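Local coordinates for PT26-6P (Thermococcus sp., PDB 2WB7), which is of unknown function but is encoded by a euryarchaeal mobile element and combines immunoglobulin-like domains with a C-terminal helical domain, at residues Ser237-Leu243 with Pro274-Ser280. Residues are numbered along the deposited sequence; the frame is centred on the assembly and turned at random.
Sequences SLPIKFL and PVHVLNS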
ATOM      1  N   SER A 237       5.099 -11.394 -13.935  1.00 33.20           N
ATOM      2  CA  SER A 237       5.021 -11.136 -15.354  1.00 32.48           C
ATOM      3  C   SER A 237       4.486 -12.360 -16.044  1.00 32.60           C
ATOM      4  O   SER A 237       4.763 -13.480 -15.621  1.00 32.94           O
ATOM      5  CB  SER A 237       6.415 -10.849 -15.890  1.00 32.23           C
ATOM      6  OG  SER A 237       6.425 -10.738 -17.293  1.00 30.96           O
ATOM      7  N   LEU A 238       3.709 -12.166 -17.098  1.00 32.24           N
ATOM      8  CA  LEU A 238       3.364 -13.288 -17.942  1.00 31.96           C
ATOM      9  C   LEU A 238       4.663 -13.899 -18.486  1.00 32.26           C
ATOM     10  O   LEU A 238       5.686 -13.227 -18.574  1.00 32.25           O
ATOM     11  CB  LEU A 238       2.464 -12.816 -19.085  1.00 31.78           C
ATOM     12  CG  LEU A 238       0.989 -12.619 -18.733  1.00 31.27           C
ATOM     13  CD1 LEU A 238       0.281 -11.892 -19.860  1.00 29.37           C
ATOM     14  CD2 LEU A 238       0.295 -13.956 -18.393  1.00 29.06           C
ATOM     15  N   PRO A 239       4.632 -15.179 -18.852  1.00 32.21           N
ATOM     16  CA  PRO A 239       5.788 -15.794 -19.481  1.00 32.56           C
ATOM     17  C   PRO A 239       6.264 -15.036 -20.723  1.00 32.96           C
ATOM     18  O   PRO A 239       5.475 -14.397 -21.396  1.00 32.98           O
ATOM     19  CB  PRO A 239       5.262 -17.182 -19.864  1.00 32.75           C
ATOM     20  CG  PRO A 239       4.243 -17.486 -18.797  1.00 32.66           C
ATOM     21  CD  PRO A 239       3.571 -16.155 -18.552  1.00 32.39           C
ATOM     22  N   ILE A 240       7.554 -15.125 -21.034  1.00 33.69           N
ATOM     23  CA  ILE A 240       8.130 -14.327 -22.120  1.00 34.02           C
ATOM     24  C   ILE A 240       7.495 -14.553 -23.490  1.00 34.84           C
ATOM     25  O   ILE A 240       7.634 -13.714 -24.383  1.00 34.71           O
ATOM     26  CB  ILE A 240       9.670 -14.512 -22.242  1.00 33.53           C
ATOM     27  CG1 ILE A 240      10.000 -15.955 -22.623  1.00 33.11           C
ATOM     28  CG2 ILE A 240      10.350 -14.086 -20.961  1.00 32.83           C
ATOM     29  CD1 ILE A 240      11.471 -16.238 -22.784  1.00 32.67           C
ATOM     30  N   LYS A 241       6.815 -15.677 -23.689  1.00 35.96           N
ATOM     31  CA  LYS A 241       6.204 -15.898 -24.999  1.00 36.98           C
ATOM     32  C   LYS A 241       5.240 -14.770 -25.364  1.00 38.16           C
ATOM     33  O   LYS A 241       4.984 -14.532 -26.536  1.00 38.18           O
ATOM     34  CB  LYS A 241       5.506 -17.256 -25.109  1.00 36.37           C
ATOM     35  CG  LYS A 241       4.214 -17.365 -24.350  1.00 36.01           C
ATOM     36  CD  LYS A 241       3.152 -18.023 -25.195  1.00 34.39           C
ATOM     37  CE  LYS A 241       1.864 -17.235 -25.115  1.00 34.35           C
ATOM     38  NZ  LYS A 241       1.044 -17.421 -26.335  1.00 33.25           N
ATOM     39  N   PHE A 242       4.737 -14.056 -24.361  1.00 39.98           N
ATOM     40  CA  PHE A 242       3.690 -13.069 -24.596  1.00 41.97           C
ATOM     41  C   PHE A 242       4.233 -11.783 -25.180  1.00 43.67           C
ATOM     42  O   PHE A 242       3.493 -10.841 -25.382  1.00 44.07           O
ATOM     43  CB  PHE A 242       2.889 -12.797 -23.323  1.00 41.52           C
ATOM     44  CG  PHE A 242       1.935 -13.896 -22.969  1.00 40.77           C
ATOM     45  CD1 PHE A 242       2.288 -14.869 -22.049  1.00 39.11           C
ATOM     46  CD2 PHE A 242       0.686 -13.967 -23.565  1.00 40.79           C
ATOM     47  CE1 PHE A 242       1.414 -15.887 -21.717  1.00 38.42           C
ATOM     48  CE2 PHE A 242      -0.203 -14.999 -23.242  1.00 40.28           C
ATOM     49  CZ  PHE A 242       0.165 -15.957 -22.312  1.00 38.84           C
ATOM     50  N   LEU A 243       5.526 -11.762 -25.469  1.00 46.18           N
ATOM     51  CA  LEU A 243       6.153 -10.617 -26.110  1.00 48.73           C
ATOM     52  C   LEU A 243       5.777 -10.530 -27.587  1.00 51.16           C
ATOM     53  O   LEU A 243       5.650  -9.436 -28.124  1.00 51.83           O
ATOM     54  CB  LEU A 243       7.674 -10.691 -25.975  1.00 48.35           C
ATOM     55  CG  LEU A 243       8.315 -10.078 -24.733  1.00 47.45           C
ATOM     56  CD1 LEU A 243       9.826 -10.259 -24.783  1.00 45.22           C
ATOM     57  CD2 LEU A 243       7.933  -8.603 -24.608  1.00 45.65           C
ATOM     58  N   PRO A 274       1.306  -6.451 -18.848  1.00 31.14           N
ATOM     59  CA  PRO A 274       1.447  -7.714 -18.094  1.00 31.22           C
ATOM     60  C   PRO A 274       2.762  -8.508 -18.344  1.00 31.22           C
ATOM     61  O   PRO A 274       2.970  -9.573 -17.746  1.00 30.69           O
ATOM     62  CB  PRO A 274       0.223  -8.532 -18.552  1.00 31.27           C
ATOM     63  CG  PRO A 274      -0.435  -7.713 -19.709  1.00 31.16           C
ATOM     64  CD  PRO A 274       0.489  -6.603 -20.064  1.00 30.83           C
ATOM     65  N   VAL A 275       3.623  -7.998 -19.228  1.00 31.41           N
ATOM     66  CA  VAL A 275       4.873  -8.674 -19.574  1.00 31.63           C
ATOM     67  C   VAL A 275       6.058  -7.760 -19.344  1.00 32.00           C
ATOM     68  O   VAL A 275       6.054  -6.607 -19.783  1.00 32.07           O
ATOM     69  CB  VAL A 275       4.917  -9.039 -21.044  1.00 31.25           C
ATOM     70  CG1 VAL A 275       5.810 -10.203 -21.235  1.00 31.72           C
ATOM     71  CG2 VAL A 275       3.560  -9.381 -21.515  1.00 32.02           C
ATOM     72  N   HIS A 276       7.083  -8.284 -18.671  1.00 32.28           N
ATOM     73  CA  HIS A 276       8.273  -7.509 -18.320  1.00 32.19           C
ATOM     74  C   HIS A 276       9.499  -8.359 -18.556  1.00 32.31           C
ATOM     75  O   HIS A 276       9.778  -9.275 -17.794  1.00 32.25           O
ATOM     76  CB  HIS A 276       8.204  -7.093 -16.852  1.00 31.97           C
ATOM     77  CG  HIS A 276       6.953  -6.344 -16.506  1.00 32.16           C
ATOM     78  ND1 HIS A 276       6.844  -4.976 -16.639  1.00 32.06           N
ATOM     79  CD2 HIS A 276       5.749  -6.772 -16.052  1.00 31.49           C
ATOM     80  CE1 HIS A 276       5.634  -4.593 -16.266  1.00 31.07           C
ATOM     81  NE2 HIS A 276       4.951  -5.663 -15.905  1.00 30.73           N
ATOM     82  N   VAL A 277      10.220  -8.072 -19.632  1.00 32.64           N
ATOM     83  CA  VAL A 277      11.372  -8.881 -20.013  1.00 32.61           C
ATOM     84  C   VAL A 277      12.550  -7.969 -20.246  1.00 32.72           C
ATOM     85  O   VAL A 277      12.369  -6.836 -20.681  1.00 33.09           O
ATOM     86  CB  VAL A 277      11.111  -9.662 -21.320  1.00 32.61           C
ATOM     87  CG1 VAL A 277      12.199 -10.686 -21.533  1.00 32.22           C
ATOM     88  CG2 VAL A 277       9.742 -10.331 -21.289  1.00 31.83           C
ATOM     89  N   LEU A 278      13.757  -8.454 -19.968  1.00 32.82           N
ATOM     90  CA  LEU A 278      14.964  -7.670 -20.244  1.00 32.96           C
ATOM     91  C   LEU A 278      15.023  -7.279 -21.720  1.00 33.33           C
ATOM     92  O   LEU A 278      14.582  -8.029 -22.592  1.00 33.27           O
ATOM     93  CB  LEU A 278      16.237  -8.424 -19.846  1.00 32.62           C
ATOM     94  CG  LEU A 278      16.542  -8.565 -18.350  1.00 32.58           C
ATOM     95  CD1 LEU A 278      17.838  -9.321 -18.107  1.00 30.37           C
ATOM     96  CD2 LEU A 278      16.570  -7.198 -17.650  1.00 32.07           C
ATOM     97  N   ASN A 279      15.579  -6.102 -21.980  1.00 33.71           N
ATOM     98  CA  ASN A 279      15.626  -5.517 -23.319  1.00 34.16           C
ATOM     99  C   ASN A 279      14.288  -5.254 -23.954  1.00 34.20           C
ATOM    100  O   ASN A 279      14.235  -4.925 -25.134  1.00 34.85           O
ATOM    101  CB  ASN A 279      16.522  -6.295 -24.285  1.00 33.69           C
ATOM    102  CG  ASN A 279      17.969  -5.906 -24.139  1.00 35.96           C
ATOM    103  OD1 ASN A 279      18.289  -4.798 -23.678  1.00 37.22           O
ATOM    104  ND2 ASN A 279      18.862  -6.820 -24.481  1.00 38.37           N
ATOM    105  N   SER A 280      13.214  -5.372 -23.187  1.00 33.90           N
ATOM    106  CA  SER A 280      11.918  -4.998 -23.710  1.00 33.85           C
ATOM    107  C   SER A 280      11.319  -3.779 -22.980  1.00 33.59           C
ATOM    108  O   SER A 280      11.892  -3.279 -22.009  1.00 33.89           O
ATOM    109  CB  SER A 280      10.990  -6.192 -23.661  1.00 34.10           C
ATOM    110  OG  SER A 280      10.271  -6.278 -24.877  1.00 35.25           O
TER
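Val275 sits in the bend of the 237-243 loop, its two methyls turned to different parts of it: CG2 lies 3.9 Å from Phe242 CB, while CG1 faces Ser237 OG and the carbonyl oxygen of Leu238. Leu243 divides its two methyls between Val277 and Ser280, CD1 meeting Val277 CG2 at 3.5 Å and CD2 leaning over the hydroxyl of Ser280. Ile240 CG2 reaches the same valine methyl, its side chain crossing that of Val277 at about a right angle. Ser280 is brought round to Leu243 by a type II beta turn from Val277. This turn-bearing loop joins two neighbouring strands, 266-272 and 281-290, of the large antiparallel sheet in the second immunoglobulin-like domain, and the 3-10 segment that begins at Ile240 packs against it. Facing away from the 274-280 loop, Pro239 rests on Met486 and Tyr490 of helix 471-499, placing the contact where sheet and helical domain meet. Two hydrogen bonds cross the contact, one of them through Ser237. With OG anti to the backbone N (chi1 173°), the hydroxyl accepts His276 N at 2.9 Å and donates to a lone pair of Leu238 O, in the carbonyl plane. An alanine here would lose both bonds and is likely to leave the His276 amide without this acceptor. Alongside, Leu238 N points almost straight at Pro274 O, 2.8 Å away, and Leu238 CD1 touches Pro274 CB.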